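Local coordinates for protein DspB (Aggregatibacter actinomycetemcomitans, PDB 1YHT) that disperses biofilm as a family 20 glycoside hydrolase, probably by cleaving beta-linked N-acetylglucosamine residues of the polysaccharide matrix, at residues A74-G77 with I81-N84. Sequence-based numbering, arbitrary orientation.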
loop_
_atom_site.group_PDB
_atom_site.type_symbol
_atom_site.label_atom_id
_atom_site.label_comp_id
_atom_site.label_asym_id
_atom_site.label_seq_id
_atom_site.Cartn_x
_atom_site.Cartn_y
_atom_site.Cartn_z
ATOM N N ALA A 74 -15.292 -15.862 14.321
ATOM C CA ALA A 74 -14.441 -14.982 15.084
ATOM C C ALA A 74 -14.955 -14.762 16.531
ATOM O O ALA A 74 -16.132 -14.976 16.837
ATOM C CB ALA A 74 -14.310 -13.662 14.349
ATOM N N VAL A 75 -14.073 -14.312 17.405
ATOM C CA VAL A 75 -14.512 -13.768 18.706
ATOM C C VAL A 75 -14.627 -12.242 18.561
ATOM O O VAL A 75 -13.683 -11.591 18.119
ATOM C CB VAL A 75 -13.593 -14.278 19.904
ATOM C CG1 VAL A 75 -12.173 -14.265 19.540
ATOM C CG2 VAL A 75 -13.793 -13.463 21.169
ATOM N N GLN A 76 -15.795 -11.674 18.866
ATOM C CA GLN A 76 -15.978 -10.243 18.735
ATOM C C GLN A 76 -15.746 -9.584 20.098
ATOM O O GLN A 76 -16.267 -10.043 21.146
ATOM C CB GLN A 76 -17.342 -9.875 18.133
ATOM C CG GLN A 76 -17.477 -8.407 17.725
ATOM C CD GLN A 76 -18.829 -8.063 17.117
ATOM O OE1 GLN A 76 -18.956 -7.123 16.309
ATOM N NE2 GLN A 76 -19.827 -8.824 17.477
ATOM N N GLY A 77 -14.929 -8.542 20.089
ATOM C CA GLY A 77 -14.610 -7.794 21.307
ATOM C C GLY A 77 -15.723 -6.830 21.617
ATOM O O GLY A 77 -16.646 -6.630 20.827
ATOM N N ILE A 81 -14.861 -5.320 17.374
ATOM C CA ILE A 81 -13.790 -5.788 16.456
ATOM C C ILE A 81 -13.659 -7.336 16.491
ATOM O O ILE A 81 -13.540 -7.930 17.572
ATOM C CB ILE A 81 -12.481 -5.042 16.749
ATOM C CG1 ILE A 81 -12.667 -3.579 16.282
ATOM C CG2 ILE A 81 -11.267 -5.708 16.042
ATOM C CD1 ILE A 81 -11.552 -2.672 16.685
ATOM N N TYR A 82 -13.731 -7.962 15.316
ATOM C CA TYR A 82 -13.650 -9.405 15.150
ATOM C C TYR A 82 -12.174 -9.875 15.199
ATOM O O TYR A 82 -11.305 -9.314 14.531
ATOM C CB TYR A 82 -14.302 -9.850 13.810
ATOM C CG TYR A 82 -15.787 -9.571 13.756
ATOM C CD1 TYR A 82 -16.718 -10.455 14.326
ATOM C CD2 TYR A 82 -16.265 -8.416 13.169
ATOM C CE1 TYR A 82 -18.092 -10.186 14.294
ATOM C CE2 TYR A 82 -17.639 -8.121 13.152
ATOM C CZ TYR A 82 -18.529 -9.015 13.690
ATOM O OH TYR A 82 -19.845 -8.692 13.663
ATOM N N ILE A 83 -11.930 -10.928 15.979
ATOM C CA ILE A 83 -10.625 -11.511 16.153
ATOM C C ILE A 83 -10.641 -12.930 15.613
ATOM O O ILE A 83 -11.429 -13.748 16.042
ATOM C CB ILE A 83 -10.236 -11.536 17.633
ATOM C CG1 ILE A 83 -10.197 -10.104 18.223
ATOM C CG2 ILE A 83 -8.907 -12.294 17.841
ATOM C CD1 ILE A 83 -9.156 -9.213 17.736
ATOM N N ASN A 84 -9.760 -13.224 14.671
ATOM C CA ASN A 84 -9.654 -14.590 14.163
ATOM C C ASN A 84 -9.070 -15.463 15.296
ATOM O O ASN A 84 -7.959 -15.227 15.703
ATOM C CB ASN A 84 -8.754 -14.612 12.914
ATOM C CG ASN A 84 -8.559 -16.023 12.348
ATOM O OD1 ASN A 84 -8.482 -16.995 13.109
ATOM N ND2 ASN A 84 -8.489 -16.141 11.028
#
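Val-75 and Ile-83 form an antiparallel hydrogen-bonded pair, Val-75 N giving to Ile-83 O (3.0 Å) and Ile-83 N to Val-75 O (2.8 Å). Gly-77 N reaches Ile-81 O in a nearly straight bond, 171° at the hydrogen. Between these bonds Gln-76 and Tyr-82 make the non-hydrogen-bonded pair and share one face of the sheet. With CG anti to the backbone N (chi1 -169°) and the chain extended beyond it, Gln-76 lies over the phenol: its CG sits 4.1 Å from the ring centroid, a CH-pi contact, and its amide stacks with planes 19° apart. A long, flexible side chain suits this exposed place. The broad, flat ring of Tyr-82 offers Gln-76 a face to lie on, and the side chain also touches Phe-91 and Ala-71. Small Ala-74 brings CB to the ring edge, 4.0 Å from Tyr-82 CD1. On the other face the beta-branched Val-75 and Ile-83, types well suited to extended backbone, lie side by side, Val-75 CG1 3.9 Å from Ile-83 CB. Strand 90-91 continues the sheet beyond Tyr-82, whose backbone hydrogen-bonds with that of Phe-91. The arrangement is a short surface beta hairpin, part of a small three-stranded antiparallel sheet at the periphery of the TIM barrel.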